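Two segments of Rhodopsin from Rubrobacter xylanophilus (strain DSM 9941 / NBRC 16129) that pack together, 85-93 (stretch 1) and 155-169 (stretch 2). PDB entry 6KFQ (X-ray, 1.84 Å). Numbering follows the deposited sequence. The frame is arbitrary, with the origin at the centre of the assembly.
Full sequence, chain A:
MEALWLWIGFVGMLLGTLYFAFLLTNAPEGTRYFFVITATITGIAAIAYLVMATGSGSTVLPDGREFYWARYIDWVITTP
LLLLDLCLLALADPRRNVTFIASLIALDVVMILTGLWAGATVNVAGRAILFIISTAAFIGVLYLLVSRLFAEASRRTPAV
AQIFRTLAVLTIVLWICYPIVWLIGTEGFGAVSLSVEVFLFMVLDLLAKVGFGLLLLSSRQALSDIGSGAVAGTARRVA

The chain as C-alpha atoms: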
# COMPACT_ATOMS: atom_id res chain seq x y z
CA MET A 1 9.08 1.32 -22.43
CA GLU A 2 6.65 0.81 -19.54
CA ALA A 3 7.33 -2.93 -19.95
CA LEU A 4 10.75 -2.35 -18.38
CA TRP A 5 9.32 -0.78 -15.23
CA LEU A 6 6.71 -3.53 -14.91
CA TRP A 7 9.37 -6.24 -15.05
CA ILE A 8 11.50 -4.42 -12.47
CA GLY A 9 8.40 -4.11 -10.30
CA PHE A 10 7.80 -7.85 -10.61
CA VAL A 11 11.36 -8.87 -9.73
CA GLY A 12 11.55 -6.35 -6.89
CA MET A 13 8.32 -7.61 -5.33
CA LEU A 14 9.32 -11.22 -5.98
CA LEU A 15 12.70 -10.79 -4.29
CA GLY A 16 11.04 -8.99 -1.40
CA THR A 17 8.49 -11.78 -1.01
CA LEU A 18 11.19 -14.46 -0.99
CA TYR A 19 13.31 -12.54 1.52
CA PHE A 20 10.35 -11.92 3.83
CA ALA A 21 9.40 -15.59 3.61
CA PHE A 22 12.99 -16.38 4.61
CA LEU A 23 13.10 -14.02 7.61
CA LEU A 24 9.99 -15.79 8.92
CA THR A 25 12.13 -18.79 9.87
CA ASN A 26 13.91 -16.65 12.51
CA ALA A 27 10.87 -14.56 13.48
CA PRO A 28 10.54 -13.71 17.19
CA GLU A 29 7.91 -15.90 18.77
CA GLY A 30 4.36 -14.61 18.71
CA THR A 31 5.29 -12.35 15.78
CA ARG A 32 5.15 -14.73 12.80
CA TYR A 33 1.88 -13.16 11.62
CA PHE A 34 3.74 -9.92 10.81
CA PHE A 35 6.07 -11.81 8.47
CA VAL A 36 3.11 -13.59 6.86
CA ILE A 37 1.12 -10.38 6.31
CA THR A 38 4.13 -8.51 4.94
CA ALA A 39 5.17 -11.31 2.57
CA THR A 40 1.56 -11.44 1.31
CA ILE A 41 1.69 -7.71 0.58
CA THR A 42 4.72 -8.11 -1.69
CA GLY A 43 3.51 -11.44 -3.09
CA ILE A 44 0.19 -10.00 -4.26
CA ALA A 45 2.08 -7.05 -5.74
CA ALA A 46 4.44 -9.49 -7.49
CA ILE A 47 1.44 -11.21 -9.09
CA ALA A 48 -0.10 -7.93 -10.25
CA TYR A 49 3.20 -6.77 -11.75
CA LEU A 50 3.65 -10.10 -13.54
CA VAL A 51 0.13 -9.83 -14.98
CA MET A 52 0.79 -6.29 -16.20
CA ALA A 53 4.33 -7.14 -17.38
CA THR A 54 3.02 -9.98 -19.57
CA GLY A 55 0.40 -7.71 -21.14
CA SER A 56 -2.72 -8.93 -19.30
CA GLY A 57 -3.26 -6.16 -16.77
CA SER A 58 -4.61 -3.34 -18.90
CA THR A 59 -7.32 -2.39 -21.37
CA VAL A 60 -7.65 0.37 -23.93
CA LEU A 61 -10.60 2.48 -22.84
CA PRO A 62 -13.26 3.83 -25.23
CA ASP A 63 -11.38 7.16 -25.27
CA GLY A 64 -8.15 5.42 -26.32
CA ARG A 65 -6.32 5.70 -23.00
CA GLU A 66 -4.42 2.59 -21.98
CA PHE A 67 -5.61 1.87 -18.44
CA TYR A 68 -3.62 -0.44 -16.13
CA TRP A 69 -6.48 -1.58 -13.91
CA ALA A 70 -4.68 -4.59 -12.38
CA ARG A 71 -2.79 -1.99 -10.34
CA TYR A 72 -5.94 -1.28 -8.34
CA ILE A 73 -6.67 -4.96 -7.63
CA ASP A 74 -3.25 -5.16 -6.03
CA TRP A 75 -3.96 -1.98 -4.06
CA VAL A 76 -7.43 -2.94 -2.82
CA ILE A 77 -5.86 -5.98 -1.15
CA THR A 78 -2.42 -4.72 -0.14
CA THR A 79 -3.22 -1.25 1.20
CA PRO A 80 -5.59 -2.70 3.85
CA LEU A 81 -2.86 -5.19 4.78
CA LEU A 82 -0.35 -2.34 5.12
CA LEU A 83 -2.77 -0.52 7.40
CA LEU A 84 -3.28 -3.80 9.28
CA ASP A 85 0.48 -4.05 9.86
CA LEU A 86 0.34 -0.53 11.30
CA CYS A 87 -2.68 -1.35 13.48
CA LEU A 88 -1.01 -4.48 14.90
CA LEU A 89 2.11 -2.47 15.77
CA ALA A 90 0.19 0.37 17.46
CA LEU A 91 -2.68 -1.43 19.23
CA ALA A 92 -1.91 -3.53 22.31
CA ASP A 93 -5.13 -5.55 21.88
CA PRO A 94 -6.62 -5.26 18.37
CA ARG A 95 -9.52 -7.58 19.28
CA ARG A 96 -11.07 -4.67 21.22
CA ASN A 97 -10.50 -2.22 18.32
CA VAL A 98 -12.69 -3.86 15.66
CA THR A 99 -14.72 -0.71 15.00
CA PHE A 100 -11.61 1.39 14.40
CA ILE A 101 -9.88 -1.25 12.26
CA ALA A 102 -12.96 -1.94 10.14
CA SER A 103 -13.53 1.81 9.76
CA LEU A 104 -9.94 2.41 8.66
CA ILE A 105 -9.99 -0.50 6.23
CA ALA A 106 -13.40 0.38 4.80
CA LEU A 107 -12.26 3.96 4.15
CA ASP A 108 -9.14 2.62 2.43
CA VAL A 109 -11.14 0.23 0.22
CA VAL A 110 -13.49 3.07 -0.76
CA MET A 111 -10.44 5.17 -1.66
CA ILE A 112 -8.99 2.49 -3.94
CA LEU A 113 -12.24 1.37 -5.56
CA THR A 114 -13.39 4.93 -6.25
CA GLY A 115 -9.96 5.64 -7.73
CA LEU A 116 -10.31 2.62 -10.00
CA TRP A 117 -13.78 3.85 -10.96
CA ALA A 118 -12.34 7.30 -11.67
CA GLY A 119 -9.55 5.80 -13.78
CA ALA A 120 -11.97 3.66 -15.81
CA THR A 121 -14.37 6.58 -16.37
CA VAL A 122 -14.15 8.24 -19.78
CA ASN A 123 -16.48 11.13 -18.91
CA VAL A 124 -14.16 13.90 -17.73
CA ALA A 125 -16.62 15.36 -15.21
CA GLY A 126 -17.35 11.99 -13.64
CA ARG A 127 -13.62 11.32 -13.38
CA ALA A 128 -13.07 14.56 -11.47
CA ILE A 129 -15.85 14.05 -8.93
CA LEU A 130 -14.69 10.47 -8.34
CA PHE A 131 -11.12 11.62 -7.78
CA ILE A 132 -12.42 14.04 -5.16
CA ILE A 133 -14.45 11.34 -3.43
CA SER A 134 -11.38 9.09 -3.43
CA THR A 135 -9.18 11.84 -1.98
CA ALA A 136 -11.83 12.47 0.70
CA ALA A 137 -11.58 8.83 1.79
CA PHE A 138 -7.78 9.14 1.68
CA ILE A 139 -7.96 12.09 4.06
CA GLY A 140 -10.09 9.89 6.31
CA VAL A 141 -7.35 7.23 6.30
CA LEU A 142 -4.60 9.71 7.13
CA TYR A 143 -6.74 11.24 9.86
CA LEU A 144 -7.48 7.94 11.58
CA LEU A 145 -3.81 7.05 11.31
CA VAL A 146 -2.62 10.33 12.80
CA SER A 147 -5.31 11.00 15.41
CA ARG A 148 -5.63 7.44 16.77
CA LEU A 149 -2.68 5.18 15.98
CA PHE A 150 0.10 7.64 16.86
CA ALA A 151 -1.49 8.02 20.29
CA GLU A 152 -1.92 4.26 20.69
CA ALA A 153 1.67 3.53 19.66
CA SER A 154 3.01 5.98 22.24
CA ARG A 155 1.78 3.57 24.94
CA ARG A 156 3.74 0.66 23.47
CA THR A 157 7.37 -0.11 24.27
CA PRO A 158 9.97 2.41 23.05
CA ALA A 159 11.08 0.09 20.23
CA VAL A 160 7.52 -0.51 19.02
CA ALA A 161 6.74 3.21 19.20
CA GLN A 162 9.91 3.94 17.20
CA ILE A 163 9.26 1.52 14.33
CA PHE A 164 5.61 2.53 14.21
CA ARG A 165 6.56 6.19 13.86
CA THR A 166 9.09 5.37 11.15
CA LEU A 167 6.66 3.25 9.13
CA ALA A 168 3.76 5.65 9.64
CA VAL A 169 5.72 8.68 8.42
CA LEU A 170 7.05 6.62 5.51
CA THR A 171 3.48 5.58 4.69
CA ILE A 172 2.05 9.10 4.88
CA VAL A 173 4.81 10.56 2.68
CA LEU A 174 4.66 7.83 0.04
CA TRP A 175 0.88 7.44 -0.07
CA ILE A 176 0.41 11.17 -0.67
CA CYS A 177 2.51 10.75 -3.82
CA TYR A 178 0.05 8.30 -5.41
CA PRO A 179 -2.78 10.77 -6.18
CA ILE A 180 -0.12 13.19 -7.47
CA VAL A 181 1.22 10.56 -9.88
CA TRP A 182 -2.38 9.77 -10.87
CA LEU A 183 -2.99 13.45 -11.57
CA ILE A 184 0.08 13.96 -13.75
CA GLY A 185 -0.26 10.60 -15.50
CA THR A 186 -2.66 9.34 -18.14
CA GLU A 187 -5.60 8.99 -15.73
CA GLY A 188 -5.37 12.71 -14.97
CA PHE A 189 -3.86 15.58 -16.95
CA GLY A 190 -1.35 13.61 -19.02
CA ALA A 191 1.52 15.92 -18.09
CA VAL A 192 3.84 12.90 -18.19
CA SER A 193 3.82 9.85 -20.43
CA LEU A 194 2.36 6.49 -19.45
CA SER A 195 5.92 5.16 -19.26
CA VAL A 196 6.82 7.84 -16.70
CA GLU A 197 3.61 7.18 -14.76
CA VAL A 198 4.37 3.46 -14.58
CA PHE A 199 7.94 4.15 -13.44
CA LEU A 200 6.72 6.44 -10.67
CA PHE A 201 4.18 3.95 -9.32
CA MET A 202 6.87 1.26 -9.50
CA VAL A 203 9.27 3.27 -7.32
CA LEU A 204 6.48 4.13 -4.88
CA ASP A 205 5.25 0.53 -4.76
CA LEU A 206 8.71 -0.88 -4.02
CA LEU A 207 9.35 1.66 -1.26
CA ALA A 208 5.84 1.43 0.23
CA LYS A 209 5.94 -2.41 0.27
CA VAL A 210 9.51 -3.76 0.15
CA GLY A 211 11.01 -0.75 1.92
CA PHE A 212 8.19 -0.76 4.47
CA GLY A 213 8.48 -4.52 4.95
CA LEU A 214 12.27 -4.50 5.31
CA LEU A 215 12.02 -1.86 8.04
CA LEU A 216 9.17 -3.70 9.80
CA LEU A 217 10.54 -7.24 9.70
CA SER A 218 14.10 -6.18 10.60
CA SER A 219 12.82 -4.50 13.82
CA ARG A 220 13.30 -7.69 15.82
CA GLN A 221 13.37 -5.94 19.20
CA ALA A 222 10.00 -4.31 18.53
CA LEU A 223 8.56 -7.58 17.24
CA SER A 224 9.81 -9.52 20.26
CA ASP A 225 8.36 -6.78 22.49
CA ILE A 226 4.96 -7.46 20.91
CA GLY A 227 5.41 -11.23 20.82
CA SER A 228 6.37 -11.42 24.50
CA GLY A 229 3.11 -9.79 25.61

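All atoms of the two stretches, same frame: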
# COMPACT_ATOMS: atom_id res chain seq x y z
N ASP A 85 -0.85 -4.06 9.23
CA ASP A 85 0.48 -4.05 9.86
C ASP A 85 0.63 -2.88 10.83
O ASP A 85 1.14 -3.05 11.94
CB ASP A 85 1.57 -3.97 8.79
CG ASP A 85 2.08 -5.33 8.35
OD1 ASP A 85 1.82 -6.34 9.04
OD2 ASP A 85 2.74 -5.38 7.29
N LEU A 86 0.18 -1.69 10.43
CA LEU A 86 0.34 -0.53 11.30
C LEU A 86 -0.56 -0.65 12.52
O LEU A 86 -0.14 -0.29 13.63
CB LEU A 86 0.04 0.76 10.53
CG LEU A 86 1.01 1.19 9.43
CD1 LEU A 86 0.50 2.45 8.72
CD2 LEU A 86 2.41 1.40 9.98
N CYS A 87 -1.78 -1.15 12.34
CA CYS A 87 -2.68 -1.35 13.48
C CYS A 87 -2.10 -2.35 14.48
O CYS A 87 -2.19 -2.14 15.70
CB CYS A 87 -4.04 -1.84 13.00
SG CYS A 87 -5.03 -0.59 12.13
N LEU A 88 -1.53 -3.45 14.00
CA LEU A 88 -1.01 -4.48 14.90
C LEU A 88 0.23 -4.00 15.64
O LEU A 88 0.47 -4.43 16.77
CB LEU A 88 -0.72 -5.76 14.12
CG LEU A 88 -1.94 -6.34 13.40
CD1 LEU A 88 -1.55 -7.53 12.54
CD2 LEU A 88 -3.01 -6.74 14.41
N LEU A 89 1.03 -3.12 15.03
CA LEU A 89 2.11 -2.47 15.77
C LEU A 89 1.58 -1.58 16.88
O LEU A 89 2.04 -1.66 18.03
CB LEU A 89 2.97 -1.62 14.82
CG LEU A 89 3.93 -2.33 13.87
CD1 LEU A 89 4.66 -1.27 13.06
CD2 LEU A 89 4.92 -3.21 14.63
N ALA A 90 0.60 -0.71 16.56
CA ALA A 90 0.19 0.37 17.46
C ALA A 90 -0.74 -0.11 18.57
O ALA A 90 -0.67 0.41 19.70
CB ALA A 90 -0.51 1.48 16.66
N LEU A 91 -1.63 -1.06 18.29
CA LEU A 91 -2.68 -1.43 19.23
C LEU A 91 -2.27 -2.63 20.07
O LEU A 91 -1.91 -3.69 19.53
CB LEU A 91 -3.98 -1.72 18.48
CG LEU A 91 -4.51 -0.59 17.59
CD1 LEU A 91 -5.52 -1.13 16.58
CD2 LEU A 91 -5.13 0.54 18.40
N ALA A 92 -2.34 -2.47 21.40
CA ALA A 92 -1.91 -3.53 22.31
C ALA A 92 -2.87 -4.71 22.30
O ALA A 92 -2.45 -5.84 22.59
CB ALA A 92 -1.76 -2.97 23.72
N ASP A 93 -4.14 -4.48 22.00
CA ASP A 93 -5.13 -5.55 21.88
C ASP A 93 -6.07 -5.20 20.75
O ASP A 93 -7.10 -4.54 20.96
CB ASP A 93 -5.90 -5.77 23.18
CG ASP A 93 -6.71 -7.05 23.18
OD1 ASP A 93 -7.43 -7.31 24.16
OD2 ASP A 93 -6.60 -7.82 22.19
N ARG A 155 1.91 4.38 23.74
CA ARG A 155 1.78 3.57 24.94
C ARG A 155 2.47 2.22 24.83
O ARG A 155 2.50 1.46 25.80
CB ARG A 155 0.29 3.33 25.26
CG ARG A 155 -0.49 4.59 25.58
CD ARG A 155 -1.86 4.26 26.15
NE ARG A 155 -2.62 3.38 25.26
CZ ARG A 155 -3.87 3.00 25.48
NH1 ARG A 155 -4.52 3.41 26.56
NH2 ARG A 155 -4.48 2.20 24.61
N ARG A 156 3.00 1.89 23.66
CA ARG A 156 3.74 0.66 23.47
C ARG A 156 5.18 0.85 23.94
O ARG A 156 5.56 1.93 24.40
CB ARG A 156 3.67 0.24 22.00
CG ARG A 156 2.24 0.08 21.51
CD ARG A 156 1.69 -1.27 21.89
NE ARG A 156 1.52 -2.11 20.71
CZ ARG A 156 1.56 -3.43 20.71
NH1 ARG A 156 1.79 -4.10 21.84
NH2 ARG A 156 1.38 -4.09 19.57
N THR A 157 5.98 -0.21 23.83
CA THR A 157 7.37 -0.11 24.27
C THR A 157 8.12 0.88 23.38
O THR A 157 7.69 1.15 22.25
CB THR A 157 8.05 -1.48 24.21
OG1 THR A 157 8.04 -1.96 22.86
CG2 THR A 157 7.33 -2.47 25.11
N PRO A 158 9.22 1.45 23.87
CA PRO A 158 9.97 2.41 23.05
C PRO A 158 10.35 1.89 21.67
O PRO A 158 10.29 2.65 20.69
CB PRO A 158 11.21 2.69 23.91
CG PRO A 158 10.73 2.51 25.30
CD PRO A 158 9.77 1.36 25.24
N ALA A 159 10.70 0.61 21.54
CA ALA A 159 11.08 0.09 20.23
C ALA A 159 9.88 -0.02 19.30
O ALA A 159 10.00 0.24 18.10
CB ALA A 159 11.75 -1.28 20.37
N VAL A 160 8.74 -0.46 19.83
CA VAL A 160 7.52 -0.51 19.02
C VAL A 160 7.11 0.89 18.59
O VAL A 160 6.78 1.13 17.43
CB VAL A 160 6.40 -1.22 19.80
CG1 VAL A 160 5.08 -1.09 19.06
CG2 VAL A 160 6.78 -2.69 20.02
N ALA A 161 7.10 1.84 19.53
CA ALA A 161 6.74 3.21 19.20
C ALA A 161 7.66 3.76 18.11
O ALA A 161 7.21 4.49 17.22
CB ALA A 161 6.80 4.09 20.45
N GLN A 162 8.94 3.39 18.15
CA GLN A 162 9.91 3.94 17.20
C GLN A 162 9.69 3.39 15.79
O GLN A 162 9.71 4.14 14.81
CB GLN A 162 11.33 3.66 17.68
CG GLN A 162 12.41 4.15 16.73
CD GLN A 162 13.81 3.80 17.20
OE1 GLN A 162 14.03 3.52 18.38
NE2 GLN A 162 14.76 3.81 16.28
N ILE A 163 9.47 2.07 15.67
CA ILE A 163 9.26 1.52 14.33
C ILE A 163 7.90 1.94 13.80
O ILE A 163 7.74 2.22 12.60
CB ILE A 163 9.42 -0.01 14.33
CG1 ILE A 163 9.29 -0.54 12.88
CG2 ILE A 163 8.38 -0.67 15.21
CD1 ILE A 163 10.27 0.10 11.90
N PHE A 164 6.89 2.01 14.67
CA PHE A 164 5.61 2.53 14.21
C PHE A 164 5.77 3.92 13.61
O PHE A 164 5.29 4.19 12.50
CB PHE A 164 4.58 2.59 15.33
CG PHE A 164 3.34 3.31 14.89
CD1 PHE A 164 2.37 2.63 14.15
CD2 PHE A 164 3.18 4.67 15.09
CE1 PHE A 164 1.24 3.29 13.67
CE2 PHE A 164 2.06 5.33 14.62
CZ PHE A 164 1.09 4.64 13.90
N ARG A 165 6.42 4.82 14.34
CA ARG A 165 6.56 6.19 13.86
C ARG A 165 7.31 6.23 12.54
O ARG A 165 6.93 6.98 11.63
CB ARG A 165 7.26 7.03 14.93
CG ARG A 165 6.35 7.33 16.11
CD ARG A 165 7.13 7.75 17.34
NE ARG A 165 6.26 7.83 18.51
CZ ARG A 165 6.69 7.80 19.76
NH1 ARG A 165 7.99 7.68 20.02
NH2 ARG A 165 5.83 7.88 20.77
N THR A 166 8.35 5.42 12.40
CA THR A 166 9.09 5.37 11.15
C THR A 166 8.21 4.89 10.00
O THR A 166 8.18 5.50 8.93
CB THR A 166 10.32 4.47 11.31
OG1 THR A 166 11.21 5.06 12.25
CG2 THR A 166 11.02 4.30 9.97
N LEU A 167 7.49 3.78 10.21
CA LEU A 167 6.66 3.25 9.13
C LEU A 167 5.48 4.17 8.84
O LEU A 167 5.05 4.29 7.68
CB LEU A 167 6.16 1.86 9.50
CG LEU A 167 7.24 0.78 9.61
CD1 LEU A 167 6.60 -0.54 9.97
CD2 LEU A 167 8.04 0.67 8.32
N ALA A 168 4.92 4.80 9.86
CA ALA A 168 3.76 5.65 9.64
C ALA A 168 4.13 6.90 8.86
O ALA A 168 3.38 7.32 7.97
CB ALA A 168 3.10 6.01 10.98
N VAL A 169 5.26 7.52 9.19
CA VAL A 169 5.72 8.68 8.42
C VAL A 169 6.06 8.26 7.00
O VAL A 169 5.69 8.94 6.04
CB VAL A 169 6.92 9.35 9.12
CG1 VAL A 169 7.50 10.43 8.24
CG2 VAL A 169 6.50 9.94 10.43

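The contact joins the last turns of one helix, 85-90, to the first turns of another, 158-169, running nearly antiparallel at 155° with their axes 9.7 Å apart at closest approach. Leu-89 and Phe-164 set the register, their CA atoms 6.3 Å apart. Near the open end of the first helix the chemistry is polar; deeper in, it is mainly apolar.

Arg-156, just before the second helix, supplies the polar part. Carbonyls in the last turn of a helix lack the amide partners that a continuing helix would bring, and Leu-91 is where the first helix leaves helical phi/psi. Arg-156 reaches these acceptors: NE donates to Leu-89 O at 2.8 Å, while NH2 makes weak bonds to Leu-88 O and to Leu-89 O, both at 3.0 Å. The two carbonyls lie at the guanidinium edge, near its plane, where N-H groups point. Leu-91 O and Ala-92 CA instead lie over one face, and the 3.3 Å between Leu-91 O and Arg-156 NH2 has too poor an angle for a hydrogen bond. The conformation suits this task: CB points toward the first stretch, and chi1 (m) and chi2 (m, -82°) fold the chain rather than extend it, with chi3 off-well at -111°. The folded chain lies against the helix end, with Arg-156 CG 3.4 Å from Ala-90 O. Across this contact its hydrogen bonds all go to backbone carbonyls; no acidic side chain takes part.

One residue on, Thr-157 takes the N-cap position. With chi1 at p, its OG1 accepts a weak capping bond from Val-160 N at 3.5 Å, at the start of the helix that carries the apolar side chains.

Leu-89 has the largest covered area. Its CB points sideways, and it adopts the common m,t rotamer: its CD1 lies 3.7 Å from Leu-167 CD1, and both methyls, CD1 and CD2, lie 4.3 Å from Ile-163 CG2. Leu-86, one turn earlier, repeats m,t; its CB is also sideways, but its end comes nearer, placing CD2 3.8 Å from Leu-167 CB. Leu-167 answers with m,t as well.

Phe-164 points its CB toward the first helix, and chi1 at t carries the ring in among Leu-86, Leu-89 and Ala-90. Leu-89 CB and Leu-86 O meet the ring edge, the latter 3.8 Å from Phe-164 CE1. Ala-90 CB, 3.9 Å from Phe-164 CE1, approaches obliquely. The rule here is a modest one: familiar rotamers fill the apolar layer, while a folded arginine gives two carbonyls of the helix end a partner.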